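Dicer Related Helicase (Caenorhabditis elegans, PDB 6M6S) is an RNA helicase of the RIG-I-like family that probably hydrolyses ATP, its C-terminal domain here binding 5'-triphosphorylated double-stranded RNA. Local coordinates at residues I9-S15 with A94-E100; N33-F37 with L87-S91; N61-S65 with D152-N157. All coordinates share one frame; numbering follows the deposited sequence. Where two conformers were deposited one is given.

Interaction 1: residues I9-S15 with A94-E100; sequences IYKLMCS and ALTFVQE. With ZN (zinc ion), chain F.
Strands 11-14 and 95-99 are the two central strands of a four-stranded antiparallel sheet in this RIG-I-type C-terminal domain, and Cys14, at the end of the first, is one corner of its Cys4 zinc site. The ladder is regular. Lys11 and Val98 exchange N-H...O bonds in both directions, as do Met13 and Thr96, and Ser15 N adds a last one to Ala94 O at 2.9 Å. Cys14 SG lies anti to its own backbone N (chi1 -179°), which carries the sulfur off the sheet to zinc at 2.4 Å; Cys17, Cys69 and Cys72 complete the site.

Leu12 and Phe97 lie side by side on one face, pointing the same way, with Leu12 CD1 3.6 Å from Phe97 CD1. Leu12 CD2 also meets Leu95 CD1, and helix 111-117 closes over this face with Trp111 and Val114. Lys11, Met13, Thr96 and Val98 line the other, more open face. A water donates to Cys14 O at 2.8 Å.

At the far end from the metal, Gln99 does two jobs. Its CG sits over the face of the Tyr10 ring, 4.0 Å from the centroid, a CH-pi contact in which the amide plane stands almost perpendicular to the ring. The bend about CB-CG (chi2 -59°) then turns the amide back across the strand, so that NE2 bonds Ile9 O at 2.8 Å, slightly out of the carbonyl plane. OE1 is held by the N-H of Asp102.

The pair is thus closed by a glutamine amide at one end and by the Ser15 to Ala94 bond at the other, while the Cys14 thiolate links strand 11-14 to the parts of the chain carrying the other cysteines; in between, the Leu12, Leu95 and Phe97 face packs on helix 111-117.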
loop_
_atom_site.group_PDB
_atom_site.type_symbol
_atom_site.label_atom_id
_atom_site.label_comp_id
_atom_site.label_asym_id
_atom_site.label_seq_id
_atom_site.Cartn_x
_atom_site.Cartn_y
_atom_site.Cartn_z
ATOM N N ILE B 9 -6.239 -14.816 11.592
ATOM C CA ILE B 9 -6.636 -13.579 12.218
ATOM C C ILE B 9 -5.458 -12.614 12.204
ATOM O O ILE B 9 -4.288 -13.005 12.423
ATOM C CB ILE B 9 -7.102 -13.836 13.633
ATOM C CG1 ILE B 9 -8.354 -14.717 13.550
ATOM C CG2 ILE B 9 -7.353 -12.511 14.371
ATOM C CD1 ILE B 9 -8.961 -15.073 14.867
ATOM N N TYR B 10 -5.742 -11.351 11.875
ATOM C CA TYR B 10 -4.737 -10.331 11.863
ATOM C C TYR B 10 -4.991 -9.307 12.917
ATOM O O TYR B 10 -6.147 -9.006 13.239
ATOM C CB TYR B 10 -4.709 -9.603 10.478
ATOM C CG TYR B 10 -4.088 -10.459 9.401
ATOM C CD1 TYR B 10 -4.775 -11.535 8.860
ATOM C CD2 TYR B 10 -2.836 -10.175 8.927
ATOM C CE1 TYR B 10 -4.228 -12.340 7.872
ATOM C CE2 TYR B 10 -2.267 -10.988 7.944
ATOM C CZ TYR B 10 -2.983 -12.028 7.407
ATOM O OH TYR B 10 -2.445 -12.815 6.430
ATOM N N LYS B 11 -3.910 -8.729 13.442
ATOM C CA LYS B 11 -4.031 -7.559 14.288
ATOM C C LYS B 11 -3.987 -6.308 13.431
ATOM O O LYS B 11 -3.161 -6.216 12.500
ATOM C CB LYS B 11 -2.851 -7.530 15.238
ATOM C CG LYS B 11 -2.996 -8.549 16.340
ATOM C CD LYS B 11 -1.833 -8.448 17.307
ATOM C CE LYS B 11 -1.695 -9.762 18.086
ATOM N NZ LYS B 11 -0.410 -9.758 18.847
ATOM N N LEU B 12 -4.845 -5.326 13.681
ATOM C CA LEU B 12 -4.775 -4.045 12.969
ATOM C C LEU B 12 -4.088 -3.034 13.867
ATOM O O LEU B 12 -4.609 -2.734 14.982
ATOM C CB LEU B 12 -6.182 -3.520 12.657
ATOM C CG LEU B 12 -6.819 -4.122 11.387
ATOM C CD1 LEU B 12 -6.864 -5.633 11.368
ATOM C CD2 LEU B 12 -8.227 -3.515 11.129
ATOM N N MET B 13 -2.951 -2.473 13.433
ATOM C CA MET B 13 -2.126 -1.617 14.299
ATOM C C MET B 13 -1.931 -0.270 13.659
ATOM O O MET B 13 -1.966 -0.175 12.438
ATOM C CB MET B 13 -0.707 -2.164 14.451
ATOM C CG MET B 13 -0.576 -3.645 14.324
ATOM S SD MET B 13 -1.133 -4.346 15.851
ATOM C CE MET B 13 0.186 -3.964 16.989
ATOM N N CYS B 14 -1.641 0.721 14.496
ATOM C CA CYS B 14 -1.236 2.058 14.039
ATOM C C CYS B 14 0.100 1.932 13.305
ATOM O O CYS B 14 1.091 1.440 13.873
ATOM C CB CYS B 14 -1.099 2.987 15.234
ATOM S SG CYS B 14 -0.637 4.666 14.717
ATOM N N SER B 15 0.143 2.391 12.059
ATOM C CA SER B 15 1.378 2.284 11.263
ATOM C C SER B 15 2.468 3.185 11.825
ATOM O O SER B 15 3.652 2.964 11.597
ATOM C CB SER B 15 1.135 2.634 9.793
ATOM O OG SER B 15 0.385 1.649 9.081
ATOM N N ALA B 94 -3.517 4.197 7.392
ATOM C CA ALA B 94 -2.972 4.440 8.692
ATOM C C ALA B 94 -2.672 3.144 9.420
ATOM O O ALA B 94 -2.177 3.208 10.554
ATOM C CB ALA B 94 -4.063 5.168 9.509
ATOM N N LEU B 95 -2.917 2.028 8.735
ATOM C CA LEU B 95 -2.846 0.683 9.353
ATOM C C LEU B 95 -1.682 -0.170 8.862
ATOM O O LEU B 95 -1.285 -0.129 7.681
ATOM C CB LEU B 95 -4.107 -0.094 9.059
ATOM C CG LEU B 95 -5.390 0.500 9.685
ATOM C CD1 LEU B 95 -6.531 -0.402 9.290
ATOM C CD2 LEU B 95 -5.265 0.636 11.217
ATOM N N THR B 96 -1.143 -0.946 9.801
ATOM C CA THR B 96 -0.290 -2.077 9.462
ATOM C C THR B 96 -1.055 -3.302 9.923
ATOM O O THR B 96 -1.574 -3.357 11.063
ATOM C CB THR B 96 1.042 -1.980 10.170
ATOM O OG1 THR B 96 1.755 -0.841 9.632
ATOM C CG2 THR B 96 1.941 -3.177 9.831
ATOM N N PHE B 97 -1.161 -4.327 9.066
ATOM C CA PHE B 97 -1.801 -5.586 9.435
ATOM C C PHE B 97 -0.734 -6.576 9.866
ATOM O O PHE B 97 0.269 -6.750 9.168
ATOM C CB PHE B 97 -2.572 -6.134 8.249
ATOM C CG PHE B 97 -3.659 -5.207 7.785
ATOM C CD1 PHE B 97 -4.923 -5.283 8.321
ATOM C CD2 PHE B 97 -3.397 -4.260 6.828
ATOM C CE1 PHE B 97 -5.905 -4.403 7.882
ATOM C CE2 PHE B 97 -4.366 -3.366 6.398
ATOM C CZ PHE B 97 -5.649 -3.486 6.941
ATOM N N VAL B 98 -0.922 -7.187 11.050
ATOM C CA VAL B 98 0.135 -8.099 11.516
ATOM C C VAL B 98 -0.457 -9.489 11.727
ATOM O O VAL B 98 -1.493 -9.614 12.418
ATOM C CB VAL B 98 0.714 -7.593 12.830
ATOM C CG1 VAL B 98 1.612 -8.685 13.469
ATOM C CG2 VAL B 98 1.402 -6.224 12.630
ATOM N N GLN B 99 0.194 -10.519 11.190
ATOM C CA GLN B 99 -0.171 -11.903 11.504
ATOM C C GLN B 99 0.832 -12.380 12.533
ATOM O O GLN B 99 1.965 -12.699 12.220
ATOM C CB GLN B 99 -0.120 -12.797 10.260
ATOM C CG GLN B 99 -1.219 -13.878 10.283
ATOM C CD GLN B 99 -1.119 -14.792 11.516
ATOM O OE1 GLN B 99 -0.054 -15.341 11.792
ATOM N NE2 GLN B 99 -2.218 -14.934 12.262
ATOM N N GLU B 100 0.413 -12.449 13.798
ATOM C CA GLU B 100 1.304 -12.836 14.900
ATOM C C GLU B 100 2.013 -14.183 14.752
ATOM O O GLU B 100 3.195 -14.317 15.071
ATOM C CB GLU B 100 0.507 -12.822 16.227
ATOM C CG GLU B 100 -0.683 -13.792 16.253
ATOM C CD GLU B 100 -2.024 -13.149 15.859
ATOM O OE1 GLU B 100 -2.993 -13.297 16.657
ATOM O OE2 GLU B 100 -2.121 -12.526 14.756
HETATM ZN ZN ZN F . -0.335 5.567 16.936
HETATM O O HOH W 1 2.898 -0.457 12.880
#

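Interaction 2: residues N33-F37 with L87-S91; sequences NYMVF and LPQLS. With nucleotides of chain D; nucleotides of chain C.
The axes of strands 33-36 and 87-90 come within 4.8 Å, with N-to-C directions 120° apart, so they share a single direct backbone bond, Val36 N to Pro88 O at 2.9 Å. Where the strands splay, a water fills the next rung, donating to Tyr34 O at 2.7 Å and accepting from Leu90 N. Val36 O is buried and finds no partner. Leu87 reaches over Phe37: CD2 lies above one ring face, offset toward the rim, and CD1 touches CZ at 3.5 Å. Met35, bent at its last two torsions, curls its CE back onto Leu87 CB at 3.7 Å, and Val36 CG2 meets Leu90 CD1 at 3.6 Å. Each strand is the edge of a different sheet, and the contact joins these sheets near the centre of the domain, with helix 126-132 packed on Leu87 and Phe37. At the RNA side the amides of Asn33 and Gln89 are nearly coplanar. Asn33 ND2, also bonded to Val30 O, gives an almost straight bond (170°) to O2 of C12 of chain C at 3.0 Å, while OD1 of Asn33 and OE1 of Gln89 both bond a further, modified residue, probably the RNA's triphosphorylated 5' nucleotide.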
loop_
_atom_site.group_PDB
_atom_site.type_symbol
_atom_site.label_atom_id
_atom_site.label_comp_id
_atom_site.label_asym_id
_atom_site.label_seq_id
_atom_site.Cartn_x
_atom_site.Cartn_y
_atom_site.Cartn_z
ATOM N N ASN B 33 -18.091 0.689 2.921
ATOM C CA ASN B 33 -17.436 1.355 4.034
ATOM C C ASN B 33 -17.017 0.292 5.042
ATOM O O ASN B 33 -17.874 -0.481 5.488
ATOM C CB ASN B 33 -18.471 2.255 4.721
ATOM C CG ASN B 33 -18.807 3.470 3.889
ATOM O OD1 ASN B 33 -18.126 4.494 3.988
ATOM N ND2 ASN B 33 -19.858 3.376 3.084
ATOM N N TYR B 34 -15.741 0.249 5.420
ATOM C CA TYR B 34 -15.195 -0.859 6.207
ATOM C C TYR B 34 -15.134 -0.341 7.629
ATOM O O TYR B 34 -14.286 0.560 7.940
ATOM C CB TYR B 34 -13.809 -1.246 5.641
ATOM C CG TYR B 34 -13.926 -1.940 4.278
ATOM C CD1 TYR B 34 -14.213 -1.201 3.125
ATOM C CD2 TYR B 34 -13.680 -3.300 4.119
ATOM C CE1 TYR B 34 -14.309 -1.810 1.907
ATOM C CE2 TYR B 34 -13.738 -3.889 2.856
ATOM C CZ TYR B 34 -14.085 -3.148 1.797
ATOM O OH TYR B 34 -14.135 -3.727 0.536
ATOM N N MET B 35 -16.046 -0.844 8.475
ATOM C CA MET B 35 -16.213 -0.240 9.805
ATOM C C MET B 35 -15.754 -1.196 10.877
ATOM O O MET B 35 -15.754 -2.402 10.679
ATOM C CB MET B 35 -17.700 0.069 10.047
ATOM C CG MET B 35 -18.337 0.802 8.853
ATOM S SD MET B 35 -17.550 2.362 8.407
ATOM C CE MET B 35 -18.005 3.305 9.883
ATOM N N VAL B 36 -15.433 -0.672 12.073
ATOM C CA VAL B 36 -15.054 -1.547 13.183
ATOM C C VAL B 36 -16.233 -1.846 14.100
ATOM O O VAL B 36 -16.849 -0.913 14.674
ATOM C CB VAL B 36 -13.891 -0.896 14.009
ATOM C CG1 VAL B 36 -13.449 -1.884 15.136
ATOM C CG2 VAL B 36 -12.695 -0.471 13.123
ATOM N N PHE B 37 -16.559 -3.131 14.273
ATOM C CA PHE B 37 -17.671 -3.521 15.179
ATOM C C PHE B 37 -17.176 -4.213 16.442
ATOM O O PHE B 37 -17.833 -5.100 16.948
ATOM C CB PHE B 37 -18.665 -4.454 14.436
ATOM C CG PHE B 37 -19.448 -3.748 13.331
ATOM C CD1 PHE B 37 -18.881 -3.506 12.081
ATOM C CD2 PHE B 37 -20.798 -3.378 13.545
ATOM C CE1 PHE B 37 -19.619 -2.861 11.056
ATOM C CE2 PHE B 37 -21.528 -2.714 12.519
ATOM C CZ PHE B 37 -20.918 -2.474 11.260
ATOM N N LEU B 87 -19.809 4.300 14.665
ATOM C CA LEU B 87 -18.797 3.298 14.308
ATOM C C LEU B 87 -17.559 3.971 13.794
ATOM O O LEU B 87 -17.640 4.913 13.001
ATOM C CB LEU B 87 -19.338 2.402 13.176
ATOM C CG LEU B 87 -20.611 1.599 13.432
ATOM C CD1 LEU B 87 -21.055 0.868 12.122
ATOM C CD2 LEU B 87 -20.364 0.539 14.525
ATOM N N PRO B 88 -16.370 3.460 14.155
ATOM C CA PRO B 88 -15.113 3.976 13.596
ATOM C C PRO B 88 -14.866 3.378 12.215
ATOM O O PRO B 88 -15.189 2.215 11.955
ATOM C CB PRO B 88 -14.037 3.466 14.550
ATOM C CG PRO B 88 -14.770 2.869 15.723
ATOM C CD PRO B 88 -16.196 2.548 15.324
ATOM N N GLN B 89 -14.352 4.213 11.318
ATOM C CA GLN B 89 -13.789 3.736 10.048
ATOM C C GLN B 89 -12.304 3.991 10.038
ATOM O O GLN B 89 -11.824 5.142 9.903
ATOM C CB GLN B 89 -14.448 4.507 8.925
ATOM C CG GLN B 89 -14.080 3.923 7.512
ATOM C CD GLN B 89 -14.533 4.891 6.454
ATOM O OE1 GLN B 89 -13.896 5.942 6.227
ATOM N NE2 GLN B 89 -15.671 4.586 5.832
ATOM N N LEU B 90 -11.531 2.928 10.254
ATOM C CA LEU B 90 -10.085 3.089 10.193
ATOM C C LEU B 90 -9.646 3.151 8.728
ATOM O O LEU B 90 -10.130 2.373 7.906
ATOM C CB LEU B 90 -9.416 1.933 10.886
ATOM C CG LEU B 90 -9.657 1.836 12.391
ATOM C CD1 LEU B 90 -9.195 0.479 12.953
ATOM C CD2 LEU B 90 -8.878 3.049 13.042
ATOM N N SER B 91 -8.753 4.077 8.385
ATOM C CA SER B 91 -8.286 4.237 7.000
ATOM C C SER B 91 -7.202 3.155 6.747
ATOM O O SER B 91 -6.293 3.018 7.591
ATOM C CB SER B 91 -7.595 5.578 6.867
ATOM O OG SER B 91 -6.978 5.656 5.564
ATOM P P G D 2 -11.342 8.559 2.261
ATOM O OP1 G D 2 -9.962 8.023 2.492
ATOM O OP2 G D 2 -11.509 9.426 1.046
ATOM O "O5'" G D 2 -12.252 7.252 2.146
ATOM C "C5'" G D 2 -12.359 6.365 3.251
ATOM C "C4'" G D 2 -13.346 5.273 2.946
ATOM O "O4'" G D 2 -14.669 5.826 2.854
ATOM C "C3'" G D 2 -13.166 4.541 1.619
ATOM O "O3'" G D 2 -12.206 3.521 1.737
ATOM C "C2'" G D 2 -14.551 3.957 1.398
ATOM O "O2'" G D 2 -14.716 2.823 2.243
ATOM C "C1'" G D 2 -15.438 5.074 1.941
ATOM N N9 G D 2 -15.897 6.008 0.901
ATOM C C8 G D 2 -15.389 7.281 0.629
ATOM N N7 G D 2 -16.046 7.889 -0.338
ATOM C C5 G D 2 -17.046 6.973 -0.690
ATOM C C6 G D 2 -18.076 7.042 -1.667
ATOM O O6 G D 2 -18.324 7.967 -2.423
ATOM N N1 G D 2 -18.858 5.891 -1.711
ATOM C C2 G D 2 -18.691 4.793 -0.892
ATOM N N2 G D 2 -19.553 3.764 -1.048
ATOM N N3 G D 2 -17.733 4.721 0.026
ATOM C C4 G D 2 -16.966 5.827 0.065
ATOM P P C C 12 -27.644 4.293 -2.608
ATOM O OP1 C C 12 -28.891 3.625 -2.137
ATOM O OP2 C C 12 -27.758 5.660 -3.159
ATOM O "O5'" C C 12 -26.567 4.271 -1.435
ATOM C "C5'" C C 12 -26.410 3.129 -0.614
ATOM C "C4'" C C 12 -25.307 3.314 0.393
ATOM O "O4'" C C 12 -24.078 3.649 -0.273
ATOM C "C3'" C C 12 -25.471 4.436 1.392
ATOM O "O3'" C C 12 -26.389 4.127 2.419
ATOM C "C2'" C C 12 -24.057 4.597 1.904
ATOM O "O2'" C C 12 -23.768 3.571 2.843
ATOM C "C1'" C C 12 -23.240 4.350 0.627
ATOM N N1 C C 12 -22.823 5.633 0.018
ATOM C C2 C C 12 -21.656 6.216 0.494
ATOM O O2 C C 12 -20.999 5.596 1.356
ATOM N N3 C C 12 -21.256 7.400 -0.034
ATOM C C4 C C 12 -22.014 8.008 -0.943
ATOM N N4 C C 12 -21.585 9.177 -1.413
ATOM C C5 C C 12 -23.224 7.443 -1.434
ATOM C C6 C C 12 -23.590 6.265 -0.918
HETATM O O HOH W 2 -12.198 0.227 9.654
#

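Interaction 3: residues N61-S65 with D152-N157. With nucleotides of chain C.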
loop_
_atom_site.group_PDB
_atom_site.type_symbol
_atom_site.label_atom_id
_atom_site.label_comp_id
_atom_site.label_asym_id
_atom_site.label_seq_id
_atom_site.Cartn_x
_atom_site.Cartn_y
_atom_site.Cartn_z
ATOM N N ASN B 61 -25.999 7.382 6.861
ATOM C CA ASN B 61 -24.593 7.144 6.727
ATOM C C ASN B 61 -23.932 8.504 6.787
ATOM O O ASN B 61 -23.781 9.149 5.762
ATOM C CB ASN B 61 -24.300 6.439 5.381
ATOM C CG ASN B 61 -22.862 6.076 5.232
ATOM O OD1 ASN B 61 -21.977 6.860 5.547
ATOM N ND2 ASN B 61 -22.613 4.868 4.774
ATOM N N GLN B 62 -23.633 8.982 7.992
ATOM C CA GLN B 62 -23.079 10.336 8.163
ATOM C C GLN B 62 -21.613 10.270 8.514
ATOM O O GLN B 62 -21.284 9.733 9.558
ATOM C CB GLN B 62 -23.807 11.050 9.330
ATOM C CG GLN B 62 -25.305 10.893 9.314
ATOM C CD GLN B 62 -25.991 11.694 10.410
ATOM O OE1 GLN B 62 -25.362 12.072 11.413
ATOM N NE2 GLN B 62 -27.265 11.998 10.201
ATOM N N PRO B 63 -20.702 10.779 7.650
ATOM C CA PRO B 63 -19.309 10.904 8.081
ATOM C C PRO B 63 -19.222 12.002 9.151
ATOM O O PRO B 63 -19.677 13.107 8.889
ATOM C CB PRO B 63 -18.584 11.371 6.803
ATOM C CG PRO B 63 -19.614 11.040 5.636
ATOM C CD PRO B 63 -20.914 11.376 6.313
ATOM N N LEU B 64 -18.675 11.704 10.336
ATOM C CA LEU B 64 -18.686 12.712 11.416
ATOM C C LEU B 64 -17.256 13.039 11.932
ATOM O O LEU B 64 -16.377 13.397 11.129
ATOM C CB LEU B 64 -19.612 12.271 12.536
ATOM C CG LEU B 64 -21.091 12.050 12.182
ATOM C CD1 LEU B 64 -21.845 11.411 13.387
ATOM C CD2 LEU B 64 -21.753 13.412 11.805
ATOM N N SER B 65 -16.992 12.860 13.232
ATOM C CA SER B 65 -15.742 13.341 13.854
ATOM C C SER B 65 -14.495 12.609 13.373
ATOM O O SER B 65 -14.567 11.441 12.996
ATOM C CB SER B 65 -15.848 13.154 15.370
ATOM O OG SER B 65 -17.135 13.561 15.807
ATOM N N ASP B 152 -21.543 16.731 16.451
ATOM C CA ASP B 152 -21.240 16.741 15.029
ATOM C C ASP B 152 -22.454 16.190 14.256
ATOM O O ASP B 152 -22.750 16.693 13.153
ATOM C CB ASP B 152 -19.977 15.936 14.671
ATOM C CG ASP B 152 -18.680 16.678 14.995
ATOM O OD1 ASP B 152 -18.749 17.876 15.309
ATOM O OD2 ASP B 152 -17.584 16.057 14.911
ATOM N N SER B 153 -23.148 15.184 14.817
ATOM C CA SER B 153 -24.352 14.629 14.187
ATOM C C SER B 153 -25.467 15.668 14.101
ATOM O O SER B 153 -26.209 15.739 13.109
ATOM C CB SER B 153 -24.885 13.420 14.951
ATOM O OG SER B 153 -25.993 12.858 14.251
ATOM N N ARG B 154 -25.598 16.482 15.148
ATOM C CA ARG B 154 -26.663 17.479 15.155
ATOM C C ARG B 154 -26.401 18.521 14.073
ATOM O O ARG B 154 -27.330 18.980 13.393
ATOM C CB ARG B 154 -26.810 18.126 16.529
ATOM C CG ARG B 154 -27.710 17.316 17.501
ATOM C CD ARG B 154 -28.242 18.124 18.722
ATOM N NE ARG B 154 -27.143 18.697 19.490
ATOM C CZ ARG B 154 -26.487 18.057 20.460
ATOM N NH1 ARG B 154 -26.844 16.831 20.831
ATOM N NH2 ARG B 154 -25.477 18.651 21.077
ATOM N N GLN B 155 -25.149 18.920 13.910
ATOM C CA GLN B 155 -24.776 19.852 12.864
ATOM C C GLN B 155 -24.954 19.265 11.492
ATOM O O GLN B 155 -25.245 19.963 10.576
ATOM C CB GLN B 155 -23.334 20.283 12.963
ATOM C CG GLN B 155 -22.936 21.141 14.125
ATOM C CD GLN B 155 -23.550 22.523 14.089
ATOM O OE1 GLN B 155 -23.566 23.197 13.066
ATOM N NE2 GLN B 155 -24.042 22.945 15.217
ATOM N N HIS B 156 -24.680 17.986 11.347
ATOM C CA HIS B 156 -24.866 17.282 10.076
ATOM C C HIS B 156 -26.351 17.261 9.740
ATOM O O HIS B 156 -26.742 17.523 8.603
ATOM C CB HIS B 156 -24.362 15.850 10.189
ATOM C CG HIS B 156 -24.465 15.052 8.919
ATOM N ND1 HIS B 156 -23.379 14.766 8.130
ATOM C CD2 HIS B 156 -25.534 14.486 8.302
ATOM C CE1 HIS B 156 -23.756 14.053 7.085
ATOM N NE2 HIS B 156 -25.061 13.869 7.166
ATOM N N ASN B 157 -27.184 16.942 10.730
ATOM C CA ASN B 157 -28.623 16.837 10.495
ATOM C C ASN B 157 -29.210 18.164 10.107
ATOM O O ASN B 157 -30.158 18.248 9.316
ATOM C CB ASN B 157 -29.350 16.336 11.741
ATOM C CG ASN B 157 -29.071 14.886 12.020
ATOM O OD1 ASN B 157 -28.646 14.158 11.139
ATOM N ND2 ASN B 157 -29.328 14.451 13.255
ATOM P P C C 12 -27.644 4.293 -2.608
ATOM O OP1 C C 12 -28.891 3.625 -2.137
ATOM O OP2 C C 12 -27.758 5.660 -3.159
ATOM O "O5'" C C 12 -26.567 4.271 -1.435
ATOM C "C5'" C C 12 -26.410 3.129 -0.614
ATOM C "C4'" C C 12 -25.307 3.314 0.393
ATOM O "O4'" C C 12 -24.078 3.649 -0.273
ATOM C "C3'" C C 12 -25.471 4.436 1.392
ATOM O "O3'" C C 12 -26.389 4.127 2.419
ATOM C "C2'" C C 12 -24.057 4.597 1.904
ATOM O "O2'" C C 12 -23.768 3.571 2.843
ATOM C "C1'" C C 12 -23.240 4.350 0.627
ATOM N N1 C C 12 -22.823 5.633 0.018
ATOM C C2 C C 12 -21.656 6.216 0.494
ATOM O O2 C C 12 -20.999 5.596 1.356
ATOM N N3 C C 12 -21.256 7.400 -0.034
ATOM C C4 C C 12 -22.014 8.008 -0.943
ATOM N N4 C C 12 -21.585 9.177 -1.413
ATOM C C5 C C 12 -23.224 7.443 -1.434
ATOM C C6 C C 12 -23.590 6.265 -0.918
HETATM O O HOH W 3 -20.648 15.659 8.736
#
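Three side-chain hydrogen bonds tie strand 61-65 to helix 152-157. Ser65 OG donates to Asp152 OD2 at 2.7 Å, coming to the anti side of the carboxylate and 33° out of its plane; the other oxygen, OD1, is taken by Ser49. Gln62 uses both ends of its amide: NE2 gives a hydrogen to Asn157 OD1 at 2.7 Å, in the carbonyl plane of the asparagine, and OE1 accepts from Ser153 OG at 3.0 Å. Ser153 OG is itself bonded to Lys81 NZ, which may polarise the hydroxyl as a donor.

The same glutamine lies flat on His156. Its CB sits over the centre of the imidazole, 3.7 Å from the centroid, and the extended chain carries the amide along the ring, so that CD comes within 3.5 Å of His156 CD2 with the two planes 24° apart. The ring gets there because CG is anti to the backbone N of His156 (chi1 -178°), sending it from the helix toward the strand. A water in the ring plane joins ND1, at 2.9 Å, to Pro63 O, at 2.7 Å, and helps set the rotation of the imidazole, together with a weak bond between NE2 and Ser58 O.

Leu64 packs between the polar pairs, its CD2 against Ser153 CA at 3.7 Å and close to His156 CB. Thus one side of the strand faces the long C-terminal helix 140-167, whereas Asn61 turns the other way, toward the RNA, where ND2 makes a weak hydrogen bond to O2' of C12 of chain C.

Helix and strand are joined here mostly by directional polar bonds in a buried setting. With both ends of the Gln62 amide engaged and its chain pressed on the imidazole, the relative position of the two elements should be closely defined.

Interaction 2 is the core of the set: every touching residue is buried, near the centre of the domain. Interaction 3 is also buried but off-centre, while interaction 1 is partly exposed; these two lie on opposite sides of that centre, their midpoints about 28 Å apart. Interaction 1 is a true beta ladder near the zinc; interaction 2 sets two sheet edges together with one direct backbone bond and apolar side chains, its Asn33/Gln89 end meeting the RNA; interaction 3 docks a helix through side-chain hydrogen bonds. Interactions 1 and 2 touch through Leu95 CD1 and Leu90 CB. Interactions 2 and 3 share the sheet that holds strands 61-69 and 85-90, and Asn33 and Asn61 come together at C12 of chain C.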